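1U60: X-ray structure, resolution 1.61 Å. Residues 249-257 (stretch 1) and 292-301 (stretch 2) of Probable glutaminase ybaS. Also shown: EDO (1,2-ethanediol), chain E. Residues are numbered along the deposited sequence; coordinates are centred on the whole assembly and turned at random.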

# COMPACT_ATOMS: atom_id res chain seq x y z
N ASP A 249 -1.08 -8.65 0.44
CA ASP A 249 -1.50 -9.79 -0.43
C ASP A 249 -2.57 -9.39 -1.42
O ASP A 249 -2.54 -9.76 -2.59
N TRP A 250 -3.57 -8.66 -0.93
CA TRP A 250 -4.54 -8.04 -1.79
C TRP A 250 -3.97 -7.08 -2.82
O TRP A 250 -4.32 -7.13 -4.01
N ALA A 251 -3.08 -6.19 -2.41
CA ALA A 251 -2.43 -5.33 -3.40
C ALA A 251 -1.66 -6.10 -4.47
O ALA A 251 -1.69 -5.76 -5.65
N TYR A 252 -0.99 -7.18 -4.05
CA TYR A 252 -0.16 -8.04 -4.89
C TYR A 252 -1.01 -8.80 -5.91
O TYR A 252 -0.67 -8.87 -7.07
N ARG A 253 -2.14 -9.32 -5.48
CA ARG A 253 -3.01 -10.14 -6.34
C ARG A 253 -4.06 -9.42 -7.15
O ARG A 253 -4.32 -9.78 -8.30
N VAL A 254 -4.70 -8.40 -6.54
CA VAL A 254 -5.81 -7.66 -7.11
C VAL A 254 -5.41 -6.23 -7.55
O VAL A 254 -5.84 -5.74 -8.62
N GLY A 255 -4.62 -5.54 -6.73
CA GLY A 255 -4.15 -4.20 -7.06
C GLY A 255 -5.22 -3.11 -7.10
O GLY A 255 -5.14 -2.12 -7.85
N LEU A 256 -6.22 -3.27 -6.26
CA LEU A 256 -7.21 -2.23 -6.09
C LEU A 256 -7.39 -1.94 -4.61
O LEU A 256 -7.39 -2.86 -3.78
N PRO A 257 -7.57 -0.67 -4.27
CA PRO A 257 -7.85 -0.31 -2.85
C PRO A 257 -9.11 -0.95 -2.37
O PRO A 257 -10.12 -0.87 -3.05
N GLY A 292 -16.21 -13.54 -0.59
CA GLY A 292 -16.31 -12.12 -0.92
C GLY A 292 -15.01 -11.72 -1.64
O GLY A 292 -15.04 -10.99 -2.63
N GLN A 293 -13.87 -12.13 -1.09
CA GLN A 293 -12.57 -11.77 -1.65
C GLN A 293 -12.43 -12.30 -3.06
O GLN A 293 -12.02 -11.60 -3.97
N LYS A 294 -12.79 -13.58 -3.22
CA LYS A 294 -12.63 -14.26 -4.50
C LYS A 294 -13.57 -13.67 -5.55
O LYS A 294 -13.18 -13.49 -6.68
N MET A 295 -14.79 -13.32 -5.17
CA MET A 295 -15.74 -12.80 -6.14
C MET A 295 -15.31 -11.38 -6.61
O MET A 295 -15.40 -11.07 -7.78
N VAL A 296 -14.87 -10.52 -5.69
CA VAL A 296 -14.38 -9.19 -6.08
C VAL A 296 -13.12 -9.30 -6.95
O VAL A 296 -13.03 -8.63 -7.99
N ALA A 297 -12.17 -10.13 -6.52
CA ALA A 297 -10.96 -10.35 -7.31
C ALA A 297 -11.30 -10.84 -8.70
O ALA A 297 -10.70 -10.45 -9.69
N SER A 298 -12.28 -11.75 -8.79
CA SER A 298 -12.68 -12.30 -10.08
C SER A 298 -13.21 -11.22 -11.03
O SER A 298 -12.80 -11.12 -12.18
N VAL A 299 -14.10 -10.35 -10.55
CA VAL A 299 -14.62 -9.30 -11.38
C VAL A 299 -13.47 -8.41 -11.88
O VAL A 299 -13.37 -8.09 -13.08
N ALA A 300 -12.58 -8.03 -10.95
CA ALA A 300 -11.52 -7.12 -11.27
C ALA A 300 -10.58 -7.79 -12.30
O ALA A 300 -10.12 -7.14 -13.25
N LYS A 301 -10.34 -9.08 -12.14
CA LYS A 301 -9.43 -9.79 -13.04
C LYS A 301 -10.06 -9.94 -14.43
O LYS A 301 -9.40 -9.77 -15.46

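The contact is small and almost wholly apolar: three side chains of the first stretch, Trp 250, Val 254 and Leu 256, lie along one flank of the helix 292-301, and no hydrogen bond crosses between the stretches. The two helix axes run at 28° and come no nearer than 11.9 Å; Trp 250 reaches across at one place, and Ala 297 and Ala 300 meet Val 254 and Leu 256 at others.

Trp 250 is the largest side chain of the contact. Its CA-to-CB bond points sideways, but chi1 near 180° (t, -173°) and chi2 of -97° carry the indole across so that its six-membered ring reaches the second helix. The ring arrives edge first: Trp 250 CH2 lies 3.8 Å from Val 296 CG1. Along the same edge, Trp 250 CZ3 lies 3.7 Å from the backbone oxygen Gln 293 O. That oxygen already accepts the helical hydrogen bond from Ala 297 N, so the ring edge packs against a carbonyl that already has a hydrogen-bond donor. On the five-membered ring, Trp 250 NE1 donates a weak hydrogen bond to Leu 256 O in its own stretch, at 2.8 Å with an angle of 127°. One side chain thus spans the gap while linking the helix to the loop that follows.

Val 254 stands one turn on, where the backbones are nearest, its CA 5.8 Å from the CA of Ala 297. Here a valine meets an alanine: with chi1 t (-177°), Val 254 CG2 lies 3.7 Å from Ala 297 CB, while Val 254 CG1 lies 4.3 Å from Ala 300 CB.

Gly 255 then leaves helical geometry with phi of 68°, a value that by itself favours glycine. Beyond this turn, Leu 256 points toward the second helix. Its m, t rotamer (chi1 -62°, chi2 171°) places Leu 256 CD1 3.6 Å from Ala 300 CB, so the methyl of Ala 300 receives both Val 254 and Leu 256.

On the second helix, Val 296 and Ala 300, four residues apart, both point toward the first stretch; Val 296 takes chi1 t (169°), and its CG1 meets the indole. Gln 293 is set sideways with chi1 m (-82°) and chi2 t (172°): its CB lies 4.1 Å from Trp 250 CZ3, and its NE2 is hydrogen-bonded elsewhere in the structure. Lys 294 points away and is exposed; its NZ donates a hydrogen bond to O2 of the 1,2-ethanediol, EDO, at 3.2 Å, a molecule probably from the crystallisation liquor.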

# COMPACT_ATOMS: atom_id res chain seq x y z
CB ASP A 249 -1.96 -10.96 0.43
CG ASP A 249 -0.89 -11.45 1.32
OD1 ASP A 249 0.16 -11.87 0.78
OD2 ASP A 249 -0.96 -11.37 2.56
CB TRP A 250 -5.59 -7.34 -0.93
CG TRP A 250 -6.76 -6.80 -1.70
CD1 TRP A 250 -6.93 -5.52 -2.12
CD2 TRP A 250 -7.92 -7.53 -2.13
NE1 TRP A 250 -8.13 -5.39 -2.79
CE2 TRP A 250 -8.74 -6.62 -2.84
CE3 TRP A 250 -8.33 -8.86 -2.04
CZ2 TRP A 250 -9.96 -6.98 -3.39
CZ3 TRP A 250 -9.53 -9.23 -2.60
CH2 TRP A 250 -10.35 -8.28 -3.25
CB ALA A 251 -1.49 -4.37 -2.70
CB TYR A 252 0.55 -8.99 -3.96
CG TYR A 252 1.65 -9.85 -4.53
CD1 TYR A 252 2.91 -9.37 -4.67
CD2 TYR A 252 1.43 -11.20 -4.82
CE1 TYR A 252 3.94 -10.14 -5.14
CE2 TYR A 252 2.45 -12.00 -5.31
CZ TYR A 252 3.71 -11.48 -5.42
OH TYR A 252 4.72 -12.28 -5.90
CB ARG A 253 -3.66 -11.23 -5.47
CG ARG A 253 -2.65 -12.32 -5.02
CD ARG A 253 -2.16 -13.23 -6.17
NE ARG A 253 -1.10 -14.14 -5.79
CZ ARG A 253 -0.34 -14.82 -6.67
NH1 ARG A 253 -0.54 -14.74 -7.98
NH2 ARG A 253 0.59 -15.61 -6.25
CB VAL A 254 -6.95 -7.58 -6.07
CG1 VAL A 254 -8.15 -6.89 -6.64
CG2 VAL A 254 -7.37 -8.98 -5.61
CB LEU A 256 -8.55 -2.66 -6.66
CG LEU A 256 -8.67 -2.98 -8.14
CD1 LEU A 256 -10.04 -3.59 -8.41
CD2 LEU A 256 -8.45 -1.75 -8.98
CB PRO A 257 -7.99 1.21 -2.87
CG PRO A 257 -7.97 1.60 -4.31
CD PRO A 257 -7.54 0.50 -5.16
CB GLN A 293 -11.42 -12.35 -0.82
CG GLN A 293 -11.10 -11.52 0.37
CD GLN A 293 -10.09 -12.18 1.31
OE1 GLN A 293 -8.92 -11.72 1.40
NE2 GLN A 293 -10.54 -13.23 2.04
CB LYS A 294 -12.82 -15.80 -4.34
CG LYS A 294 -11.64 -16.45 -3.62
CD LYS A 294 -10.31 -16.54 -4.46
CE LYS A 294 -9.05 -16.68 -3.52
NZ LYS A 294 -8.44 -18.05 -3.51
CB MET A 295 -17.17 -12.80 -5.56
CG MET A 295 -17.75 -14.22 -5.55
SD MET A 295 -19.52 -14.19 -5.04
CE MET A 295 -19.42 -13.91 -3.45
CB VAL A 296 -14.12 -8.31 -4.86
CG1 VAL A 296 -13.36 -7.06 -5.26
CG2 VAL A 296 -15.47 -7.92 -4.13
CB ALA A 297 -10.03 -11.34 -6.59
CB SER A 298 -13.73 -13.39 -9.89
OG SER A 298 -14.15 -13.85 -11.18
CB VAL A 299 -15.68 -8.47 -10.62
CG1 VAL A 299 -16.14 -7.20 -11.43
CG2 VAL A 299 -16.91 -9.31 -10.27
CB ALA A 300 -10.74 -6.71 -10.02
CB LYS A 301 -9.13 -11.17 -12.51
CG LYS A 301 -8.14 -11.96 -13.36
CD LYS A 301 -7.49 -13.10 -12.58
CE LYS A 301 -6.45 -13.83 -13.42
NZ LYS A 301 -6.82 -15.26 -13.60
C1 EDO E . -7.08 -18.64 0.23
O1 EDO E . -6.83 -19.37 1.42
C2 EDO E . -5.85 -17.87 -0.20
O2 EDO E . -6.13 -17.33 -1.46